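PDB 1T3Q: quinoline 2-oxidoreductase large subunit from Pseudomonas putida, which carries the molybdenum and pterin cytosine dinucleotide of a molybdenum hydroxylase that oxidises quinoline at carbon 2. Local coordinates for residues R204-Q209 with R277-I282; Q215-T221 with L243-P249; M42-A46 with S122-E128. One frame throughout, in Å; residues are numbered along the deposited sequence.

Contact 1: R204-Q209 with R277-I282; sequences RGAVAQ and RPVRWI
Two neighbouring antiparallel strands, 205-209 and 279-282, pair here in the interior of a mixed sheet to which both the a/b hammerhead domain and the first molybdopterin cofactor-binding domain contribute strands. Their axes run 4.7 Å apart at 178°, and both backbones are extended. Gly205 and Val207 form non-hydrogen-bonded pairs with Ile282 and Arg280, at CA-CA distances of 4.3 and 4.4 Å. Ala206 and Ala208 form hydrogen-bonded pairs with Trp281 and Val279. In the first of these, Ala206 N reaches Trp281 O and Trp281 N reaches Ala206 O, both at 2.8 Å; in the second, Ala208 N to Val279 O is 3.1 Å and Val279 N to Ala208 O is 3.0 Å. On the face of Ala206, Ala208, Val279 and Trp281, covered by helix 263-275, the Trp281 indole (chi1 163°, chi2 61°) lies back over the partner strand: its CE3 is 3.7 Å from Ala206 CB and its CH2 3.5 Å from Arg204 CB. Gly205 CA makes an off-centre CH-pi contact, 4.2 Å from the centroid of the Trp281 six-membered ring. On the other face Val207 CG2 meets Arg280 CG at 3.9 Å. The bare Gly205 accommodates Ile282 CD1 (m, m), 4.0 Å from Gly205 CA, where a CB would clash. The guanidinium of Arg204 forms a salt bridge with Glu283; between the strands themselves, cohesion comes from backbone hydrogen bonds and apolar packing, with no charge pair across the two segments.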
loop_
_atom_site.group_PDB
_atom_site.type_symbol
_atom_site.label_atom_id
_atom_site.label_comp_id
_atom_site.label_asym_id
_atom_site.label_seq_id
_atom_site.Cartn_x
_atom_site.Cartn_y
_atom_site.Cartn_z
ATOM N N ARG B 204 15.239 -13.573 -7.527
ATOM C CA ARG B 204 14.158 -12.864 -8.199
ATOM C C ARG B 204 12.826 -13.136 -7.522
ATOM O O ARG B 204 12.640 -14.162 -6.863
ATOM C CB ARG B 204 14.073 -13.281 -9.668
ATOM C CG ARG B 204 15.338 -13.000 -10.470
ATOM C CD ARG B 204 15.221 -13.613 -11.856
ATOM N NE ARG B 204 14.945 -15.044 -11.786
ATOM C CZ ARG B 204 14.547 -15.775 -12.822
ATOM N NH1 ARG B 204 14.314 -17.074 -12.672
ATOM N NH2 ARG B 204 14.375 -15.207 -14.009
ATOM N N GLY B 205 11.896 -12.208 -7.693
ATOM C CA GLY B 205 10.590 -12.368 -7.094
ATOM C C GLY B 205 9.612 -11.340 -7.611
ATOM O O GLY B 205 10.005 -10.283 -8.099
ATOM N N ALA B 206 8.330 -11.662 -7.517
ATOM C CA ALA B 206 7.286 -10.759 -7.958
ATOM C C ALA B 206 5.959 -11.185 -7.342
ATOM O O ALA B 206 5.754 -12.359 -7.037
ATOM C CB ALA B 206 7.194 -10.764 -9.484
ATOM N N VAL B 207 5.070 -10.216 -7.147
ATOM C CA VAL B 207 3.754 -10.468 -6.579
ATOM C C VAL B 207 2.759 -9.661 -7.397
ATOM O O VAL B 207 2.924 -8.452 -7.568
ATOM C CB VAL B 207 3.664 -10.006 -5.098
ATOM C CG1 VAL B 207 2.282 -10.308 -4.539
ATOM C CG2 VAL B 207 4.729 -10.705 -4.269
ATOM N N ALA B 208 1.735 -10.330 -7.916
ATOM C CA ALA B 208 0.724 -9.654 -8.713
ATOM C C ALA B 208 -0.615 -9.625 -7.989
ATOM O O ALA B 208 -0.983 -10.571 -7.299
ATOM C CB ALA B 208 0.569 -10.353 -10.066
ATOM N N GLN B 209 -1.335 -8.525 -8.149
ATOM C CA GLN B 209 -2.642 -8.383 -7.543
ATOM C C GLN B 209 -3.585 -7.825 -8.595
ATOM O O GLN B 209 -3.498 -6.648 -8.966
ATOM C CB GLN B 209 -2.593 -7.436 -6.342
ATOM C CG GLN B 209 -3.935 -7.294 -5.626
ATOM C CD GLN B 209 -3.848 -6.402 -4.402
ATOM O OE1 GLN B 209 -4.212 -6.807 -3.296
ATOM N NE2 GLN B 209 -3.362 -5.183 -4.593
ATOM N N ARG B 277 -7.035 -13.438 -6.763
ATOM C CA ARG B 277 -6.304 -13.262 -5.509
ATOM C C ARG B 277 -4.838 -12.976 -5.817
ATOM O O ARG B 277 -4.354 -13.285 -6.906
ATOM C CB ARG B 277 -6.414 -14.522 -4.648
ATOM C CG ARG B 277 -7.828 -14.799 -4.169
ATOM C CD ARG B 277 -7.918 -16.099 -3.414
ATOM N NE ARG B 277 -7.134 -16.080 -2.183
ATOM C CZ ARG B 277 -7.073 -17.098 -1.332
ATOM N NH1 ARG B 277 -7.753 -18.214 -1.581
ATOM N NH2 ARG B 277 -6.332 -17.005 -0.235
ATOM N N PRO B 278 -4.112 -12.370 -4.864
ATOM C CA PRO B 278 -2.699 -12.076 -5.114
ATOM C C PRO B 278 -1.906 -13.367 -5.281
ATOM O O PRO B 278 -2.203 -14.380 -4.642
ATOM C CB PRO B 278 -2.272 -11.303 -3.859
ATOM C CG PRO B 278 -3.536 -10.702 -3.370
ATOM C CD PRO B 278 -4.534 -11.822 -3.566
ATOM N N VAL B 279 -0.905 -13.334 -6.151
ATOM C CA VAL B 279 -0.061 -14.501 -6.385
ATOM C C VAL B 279 1.394 -14.100 -6.220
ATOM O O VAL B 279 1.899 -13.223 -6.927
ATOM C CB VAL B 279 -0.274 -15.082 -7.794
ATOM C CG1 VAL B 279 0.662 -16.263 -8.012
ATOM C CG2 VAL B 279 -1.727 -15.505 -7.962
ATOM N N ARG B 280 2.058 -14.763 -5.280
ATOM C CA ARG B 280 3.443 -14.492 -4.941
ATOM C C ARG B 280 4.433 -15.506 -5.497
ATOM O O ARG B 280 4.261 -16.718 -5.334
ATOM C CB ARG B 280 3.563 -14.439 -3.413
ATOM C CG ARG B 280 4.967 -14.298 -2.822
ATOM C CD ARG B 280 4.804 -14.256 -1.306
ATOM N NE ARG B 280 5.994 -13.904 -0.542
ATOM C CZ ARG B 280 6.906 -14.773 -0.124
ATOM N NH1 ARG B 280 7.945 -14.350 0.579
ATOM N NH2 ARG B 280 6.785 -16.062 -0.410
ATOM N N TRP B 281 5.468 -14.991 -6.157
ATOM C CA TRP B 281 6.539 -15.809 -6.710
ATOM C C TRP B 281 7.872 -15.343 -6.132
ATOM O O TRP B 281 8.349 -14.260 -6.467
ATOM C CB TRP B 281 6.608 -15.684 -8.236
ATOM C CG TRP B 281 7.917 -16.169 -8.826
ATOM C CD1 TRP B 281 8.432 -17.432 -8.756
ATOM C CD2 TRP B 281 8.869 -15.391 -9.571
ATOM N NE1 TRP B 281 9.642 -17.491 -9.408
ATOM C CE2 TRP B 281 9.935 -16.254 -9.918
ATOM C CE3 TRP B 281 8.921 -14.051 -9.981
ATOM C CZ2 TRP B 281 11.044 -15.821 -10.658
ATOM C CZ3 TRP B 281 10.023 -13.617 -10.719
ATOM C CH2 TRP B 281 11.071 -14.503 -11.049
ATOM N N ILE B 282 8.454 -16.154 -5.255
ATOM C CA ILE B 282 9.756 -15.856 -4.667
ATOM C C ILE B 282 10.569 -17.118 -4.932
ATOM O O ILE B 282 10.345 -18.156 -4.308
ATOM C CB ILE B 282 9.661 -15.613 -3.140
ATOM C CG1 ILE B 282 8.765 -14.406 -2.852
ATOM C CG2 ILE B 282 11.057 -15.404 -2.564
ATOM C CD1 ILE B 282 9.304 -13.080 -3.386
#

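Contact 2: Q215-T221 with L243-P249; sequences QQLILWT and LIEVRVP
A beta-alpha-beta crossover, strand 216-221, helix 226-237, strand 244-247, brings these two strands side by side in parallel, at the end of the sheet, where Val246 and Val248 bond on to Thr536 and Gly534. Their axes approach to 4.6 Å and cross at -19°. The register runs from Leu217 opposite Ile244 to Trp220 opposite Arg247, with CA-CA distances of 4.6 to 4.8 Å. A parallel ladder of five hydrogen bonds joins them: Leu217 N to Leu243 O 2.8 Å, Glu245 N to Leu217 O 2.9 Å, Leu219 N to Glu245 O 2.8 Å, Arg247 N to Leu219 O 2.9 Å and Thr221 N to Arg247 O 3.0 Å. Leu217, Leu219, Ile244 and Val246 form the apolar face, packed against helices 226-237 and 263-275. The opposite face mixes apolar and charged side chains. Arg247, m at chi1 and then extended, places CB 4.1 Å from the centroid of the Trp220 five-membered ring in an off-centre CH-pi contact, while Ile218 CD1 sits 3.6 Å from Arg247 NH1, over one guanidinium face. Arg247 NE forms a salt bridge with Glu245 OE1 at 3.0 Å, and Arg247 NH1 bonds Glu245 OE2 at 3.1 Å; Ser535 also bonds that carboxylate. Charge is thus neutralised along one strand, while its neighbour supplies apolar cover for the arginine.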
loop_
_atom_site.group_PDB
_atom_site.type_symbol
_atom_site.label_atom_id
_atom_site.label_comp_id
_atom_site.label_asym_id
_atom_site.label_seq_id
_atom_site.Cartn_x
_atom_site.Cartn_y
_atom_site.Cartn_z
ATOM N N GLN B 215 -10.594 -3.848 -12.802
ATOM C CA GLN B 215 -9.821 -4.336 -13.941
ATOM C C GLN B 215 -8.395 -3.806 -13.889
ATOM O O GLN B 215 -7.713 -3.719 -14.911
ATOM C CB GLN B 215 -10.489 -3.927 -15.257
ATOM C CG GLN B 215 -11.795 -4.656 -15.529
ATOM C CD GLN B 215 -12.543 -4.085 -16.716
ATOM O OE1 GLN B 215 -12.020 -4.032 -17.830
ATOM N NE2 GLN B 215 -13.775 -3.647 -16.481
ATOM N N GLN B 216 -7.943 -3.450 -12.692
ATOM C CA GLN B 216 -6.591 -2.935 -12.539
ATOM C C GLN B 216 -5.643 -3.992 -11.983
ATOM O O GLN B 216 -6.021 -4.821 -11.148
ATOM C CB GLN B 216 -6.593 -1.700 -11.636
ATOM C CG GLN B 216 -7.431 -0.557 -12.191
ATOM C CD GLN B 216 -7.397 0.674 -11.312
ATOM O OE1 GLN B 216 -7.599 0.593 -10.100
ATOM N NE2 GLN B 216 -7.148 1.826 -11.919
ATOM N N LEU B 217 -4.408 -3.950 -12.463
ATOM C CA LEU B 217 -3.373 -4.883 -12.053
ATOM C C LEU B 217 -2.192 -4.157 -11.429
ATOM O O LEU B 217 -1.691 -3.175 -11.985
ATOM C CB LEU B 217 -2.871 -5.673 -13.266
ATOM C CG LEU B 217 -1.550 -6.444 -13.114
ATOM C CD1 LEU B 217 -1.734 -7.628 -12.164
ATOM C CD2 LEU B 217 -1.083 -6.937 -14.476
ATOM N N ILE B 218 -1.755 -4.633 -10.269
ATOM C CA ILE B 218 -0.578 -4.062 -9.626
ATOM C C ILE B 218 0.428 -5.202 -9.590
ATOM O O ILE B 218 0.125 -6.287 -9.093
ATOM C CB ILE B 218 -0.838 -3.616 -8.167
ATOM C CG1 ILE B 218 -1.861 -2.481 -8.129
ATOM C CG2 ILE B 218 0.473 -3.150 -7.530
ATOM C CD1 ILE B 218 -2.180 -2.001 -6.717
ATOM N N LEU B 219 1.608 -4.968 -10.145
ATOM C CA LEU B 219 2.656 -5.969 -10.145
ATOM C C LEU B 219 3.861 -5.450 -9.383
ATOM O O LEU B 219 4.510 -4.490 -9.815
ATOM C CB LEU B 219 3.091 -6.313 -11.573
ATOM C CG LEU B 219 4.330 -7.217 -11.674
ATOM C CD1 LEU B 219 4.045 -8.575 -11.042
ATOM C CD2 LEU B 219 4.719 -7.389 -13.140
ATOM N N TRP B 220 4.137 -6.066 -8.240
ATOM C CA TRP B 220 5.304 -5.715 -7.439
ATOM C C TRP B 220 6.392 -6.630 -7.976
ATOM O O TRP B 220 6.187 -7.834 -8.081
ATOM C CB TRP B 220 5.086 -6.053 -5.965
ATOM C CG TRP B 220 4.241 -5.092 -5.208
ATOM C CD1 TRP B 220 4.673 -4.034 -4.455
ATOM C CD2 TRP B 220 2.820 -5.132 -5.071
ATOM N NE1 TRP B 220 3.601 -3.420 -3.851
ATOM C CE2 TRP B 220 2.453 -4.074 -4.212
ATOM C CE3 TRP B 220 1.818 -5.963 -5.589
ATOM C CZ2 TRP B 220 1.122 -3.824 -3.855
ATOM C CZ3 TRP B 220 0.493 -5.716 -5.235
ATOM C CH2 TRP B 220 0.158 -4.653 -4.374
ATOM N N THR B 221 7.535 -6.075 -8.352
ATOM C CA THR B 221 8.607 -6.920 -8.851
ATOM C C THR B 221 9.977 -6.316 -8.595
ATOM O O THR B 221 10.153 -5.104 -8.690
ATOM C CB THR B 221 8.447 -7.213 -10.370
ATOM O OG1 THR B 221 9.603 -7.916 -10.835
ATOM C CG2 THR B 221 8.277 -5.929 -11.172
ATOM N N LEU B 243 -4.160 0.304 -17.174
ATOM C CA LEU B 243 -4.750 -0.425 -16.055
ATOM C C LEU B 243 -3.692 -1.248 -15.328
ATOM O O LEU B 243 -4.014 -2.131 -14.534
ATOM C CB LEU B 243 -5.871 -1.347 -16.551
ATOM C CG LEU B 243 -7.025 -0.628 -17.253
ATOM C CD1 LEU B 243 -8.094 -1.626 -17.678
ATOM C CD2 LEU B 243 -7.614 0.403 -16.306
ATOM N N ILE B 244 -2.427 -0.959 -15.607
ATOM C CA ILE B 244 -1.335 -1.680 -14.971
ATOM C C ILE B 244 -0.375 -0.742 -14.257
ATOM O O ILE B 244 0.012 0.301 -14.796
ATOM C CB ILE B 244 -0.485 -2.461 -15.992
ATOM C CG1 ILE B 244 -1.351 -3.445 -16.782
ATOM C CG2 ILE B 244 0.636 -3.205 -15.265
ATOM C CD1 ILE B 244 -0.573 -4.203 -17.862
ATOM N N GLU B 245 -0.000 -1.111 -13.038
ATOM C CA GLU B 245 0.978 -0.337 -12.290
ATOM C C GLU B 245 2.037 -1.312 -11.814
ATOM O O GLU B 245 1.718 -2.374 -11.278
ATOM C CB GLU B 245 0.383 0.352 -11.062
ATOM C CG GLU B 245 1.472 1.074 -10.252
ATOM C CD GLU B 245 1.000 1.616 -8.917
ATOM O OE1 GLU B 245 1.812 2.271 -8.224
ATOM O OE2 GLU B 245 -0.172 1.394 -8.552
ATOM N N VAL B 246 3.294 -0.963 -12.031
ATOM C CA VAL B 246 4.384 -1.805 -11.575
ATOM C C VAL B 246 5.032 -1.060 -10.412
ATOM O O VAL B 246 5.269 0.139 -10.502
ATOM C CB VAL B 246 5.414 -2.041 -12.688
ATOM C CG1 VAL B 246 6.686 -2.651 -12.109
ATOM C CG2 VAL B 246 4.815 -2.978 -13.750
ATOM N N ARG B 247 5.283 -1.769 -9.319
ATOM C CA ARG B 247 5.911 -1.167 -8.143
ATOM C C ARG B 247 7.213 -1.888 -7.864
ATOM O O ARG B 247 7.308 -3.099 -8.037
ATOM C CB ARG B 247 4.990 -1.271 -6.925
ATOM C CG ARG B 247 3.754 -0.393 -7.029
ATOM C CD ARG B 247 2.860 -0.493 -5.804
ATOM N NE ARG B 247 1.629 0.263 -6.022
ATOM C CZ ARG B 247 0.570 0.238 -5.220
ATOM N NH1 ARG B 247 -0.499 0.963 -5.520
ATOM N NH2 ARG B 247 0.577 -0.507 -4.123
ATOM N N VAL B 248 8.225 -1.141 -7.439
ATOM C CA VAL B 248 9.517 -1.737 -7.146
ATOM C C VAL B 248 9.873 -1.476 -5.692
ATOM O O VAL B 248 10.006 -0.328 -5.279
ATOM C CB VAL B 248 10.631 -1.135 -8.028
ATOM C CG1 VAL B 248 11.934 -1.914 -7.832
ATOM C CG2 VAL B 248 10.203 -1.167 -9.500
ATOM N N PRO B 249 10.000 -2.540 -4.892
ATOM C CA PRO B 249 10.353 -2.346 -3.480
ATOM C C PRO B 249 11.867 -2.203 -3.423
ATOM O O PRO B 249 12.502 -1.980 -4.449
ATOM C CB PRO B 249 9.858 -3.631 -2.830
ATOM C CG PRO B 249 10.107 -4.660 -3.899
ATOM C CD PRO B 249 9.676 -3.949 -5.181
#

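Contact 3: M42-A46 with S122-E128; sequences MLHVA and SSRAIAE
Strand 43-46 is extended, and helix 124-128 crosses it at -39°, with axes 7.0 Å apart at their closest. The CA atoms of Leu43 and Ser122 lie 5.3 Å apart, those of His44 and Arg124 5.2 Å, and those of Ala46 and Ala127 5.2 Å. Ser123 is the helix N-cap: its OG (chi1 79°) accepts from Ile126 N at 3.0 Å. CA-to-CB bonds of His44, Ala46 and Ala127 point toward the opposing segment. Two small side chains let the backbones come near, with Ala46 CB 3.3 Å from Ala127 CB; His44, m at chi1, brings CD2 to 3.3 Å from Ser122 O and CB to 3.5 Å from Arg124 N. This is helix-on-sheet packing within the a/b hammerhead domain, where strand 115-121, the sheet neighbour of 43-49, leads directly into the helix. The polar contacts are largely bridged by water: water 1 donates to Met42 O and Ser122 O, 2.8 Å from each, and water 2 donates to Val45 O at 2.7 Å while accepting from Arg124 NH1 at 2.9 Å. The direct bond from Arg124 NH1 to Val45 O, 3.3 Å, is weak. Within the helix Arg124 NE forms a salt bridge with Glu128 OE1 at 2.9 Å; Arg124 also pairs with Glu287, and the carboxylate of Glu128 accepts backbone amine and amide bonds from Met1 and Lys2 of the medium subunit.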
loop_
_atom_site.group_PDB
_atom_site.type_symbol
_atom_site.label_atom_id
_atom_site.label_comp_id
_atom_site.label_asym_id
_atom_site.label_seq_id
_atom_site.Cartn_x
_atom_site.Cartn_y
_atom_site.Cartn_z
ATOM N N MET B 42 -3.126 -13.660 -0.128
ATOM C CA MET B 42 -1.990 -13.986 -0.979
ATOM C C MET B 42 -1.728 -15.487 -1.133
ATOM O O MET B 42 -1.640 -16.218 -0.141
ATOM C CB MET B 42 -0.748 -13.297 -0.409
ATOM C CG MET B 42 0.470 -13.280 -1.292
ATOM S SD MET B 42 1.685 -12.168 -0.558
ATOM C CE MET B 42 2.020 -12.986 0.986
ATOM N N LEU B 43 -1.594 -15.931 -2.382
ATOM C CA LEU B 43 -1.311 -17.332 -2.698
ATOM C C LEU B 43 0.135 -17.471 -3.174
ATOM O O LEU B 43 0.794 -16.472 -3.494
ATOM C CB LEU B 43 -2.280 -17.851 -3.769
ATOM C CG LEU B 43 -3.740 -17.968 -3.326
ATOM C CD1 LEU B 43 -4.624 -18.268 -4.527
ATOM C CD2 LEU B 43 -3.865 -19.064 -2.269
ATOM N N HIS B 44 0.620 -18.708 -3.240
ATOM C CA HIS B 44 2.001 -18.975 -3.615
ATOM C C HIS B 44 2.183 -19.895 -4.810
ATOM O O HIS B 44 1.479 -20.897 -4.953
ATOM C CB HIS B 44 2.726 -19.571 -2.413
ATOM C CG HIS B 44 2.612 -18.734 -1.180
ATOM N ND1 HIS B 44 3.639 -17.935 -0.726
ATOM C CD2 HIS B 44 1.572 -18.526 -0.337
ATOM C CE1 HIS B 44 3.236 -17.270 0.343
ATOM N NE2 HIS B 44 1.986 -17.611 0.599
ATOM N N VAL B 45 3.146 -19.563 -5.661
ATOM C CA VAL B 45 3.400 -20.387 -6.835
ATOM C C VAL B 45 4.706 -21.164 -6.700
ATOM O O VAL B 45 5.676 -20.680 -6.109
ATOM C CB VAL B 45 3.445 -19.527 -8.130
ATOM C CG1 VAL B 45 4.640 -18.596 -8.108
ATOM C CG2 VAL B 45 3.497 -20.432 -9.362
ATOM N N ALA B 46 4.703 -22.391 -7.219
ATOM C CA ALA B 46 5.881 -23.254 -7.230
ATOM C C ALA B 46 5.955 -23.777 -8.654
ATOM O O ALA B 46 4.932 -23.847 -9.339
ATOM C CB ALA B 46 5.726 -24.407 -6.261
ATOM N N SER B 122 -1.870 -22.538 -1.070
ATOM C CA SER B 122 -1.944 -21.741 0.153
ATOM C C SER B 122 -0.587 -21.377 0.744
ATOM O O SER B 122 -0.472 -20.405 1.492
ATOM C CB SER B 122 -2.771 -22.489 1.201
ATOM O OG SER B 122 -2.183 -23.744 1.476
ATOM N N SER B 123 0.435 -22.161 0.421
ATOM C CA SER B 123 1.785 -21.896 0.907
ATOM C C SER B 123 2.773 -22.396 -0.128
ATOM O O SER B 123 2.431 -23.236 -0.962
ATOM C CB SER B 123 2.046 -22.614 2.236
ATOM O OG SER B 123 2.337 -23.984 2.022
ATOM N N ARG B 124 3.994 -21.876 -0.082
ATOM C CA ARG B 124 5.029 -22.297 -1.015
ATOM C C ARG B 124 5.358 -23.777 -0.801
ATOM O O ARG B 124 5.572 -24.519 -1.759
ATOM C CB ARG B 124 6.283 -21.435 -0.819
ATOM C CG ARG B 124 7.529 -21.945 -1.515
ATOM C CD ARG B 124 7.430 -21.895 -3.032
ATOM N NE ARG B 124 8.680 -22.369 -3.618
ATOM C CZ ARG B 124 9.321 -21.774 -4.619
ATOM N NH1 ARG B 124 8.833 -20.673 -5.170
ATOM N NH2 ARG B 124 10.469 -22.273 -5.055
ATOM N N ALA B 125 5.385 -24.208 0.457
ATOM C CA ALA B 125 5.697 -25.601 0.766
ATOM C C ALA B 125 4.671 -26.554 0.155
ATOM O O ALA B 125 5.036 -27.592 -0.403
ATOM C CB ALA B 125 5.760 -25.807 2.274
ATOM N N ILE B 126 3.396 -26.203 0.265
ATOM C CA ILE B 126 2.330 -27.038 -0.282
ATOM C C ILE B 126 2.354 -27.014 -1.807
ATOM O O ILE B 126 2.062 -28.022 -2.452
ATOM C CB ILE B 126 0.945 -26.586 0.233
ATOM C CG1 ILE B 126 0.845 -26.869 1.738
ATOM C CG2 ILE B 126 -0.173 -27.326 -0.515
ATOM C CD1 ILE B 126 -0.468 -26.430 2.367
ATOM N N ALA B 127 2.708 -25.872 -2.391
ATOM C CA ALA B 127 2.773 -25.779 -3.846
ATOM C C ALA B 127 3.857 -26.731 -4.320
ATOM O O ALA B 127 3.715 -27.385 -5.357
ATOM C CB ALA B 127 3.093 -24.352 -4.280
ATOM N N GLU B 128 4.950 -26.801 -3.562
ATOM C CA GLU B 128 6.047 -27.695 -3.911
ATOM C C GLU B 128 5.609 -29.144 -3.718
ATOM O O GLU B 128 5.953 -30.007 -4.525
ATOM C CB GLU B 128 7.287 -27.397 -3.061
ATOM C CG GLU B 128 8.006 -26.105 -3.457
ATOM C CD GLU B 128 9.236 -25.828 -2.603
ATOM O OE1 GLU B 128 9.963 -24.853 -2.900
ATOM O OE2 GLU B 128 9.477 -26.578 -1.635
HETATM O O HOH W 1 -2.426 -18.396 1.372
HETATM O O HOH W 2 6.753 -18.648 -4.698
#

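How the contacts relate
All three contacts reach one sheet, contact 3 through strand 43-49 alone, showing how a single framework serves different surroundings. Contact 1 is central and the most buried: strand 205-211 continues its hydrogen bonding into contact 2, with Val207 O 2.8 Å from Trp220 N, and strand 279-282 continues into contact 3, with Arg280 N 2.8 Å from Leu43 O. Contacts 2 and 3, both only partly buried, flank it along the sheet, their centres about 21 Å apart. Moving from contact 1 to contact 2, antiparallel pairing gives way to parallel pairing and a salt bridge appears within strand 244-247; in contact 3 a helix replaces the second strand, and ordered waters and small-residue packing replace the ladder.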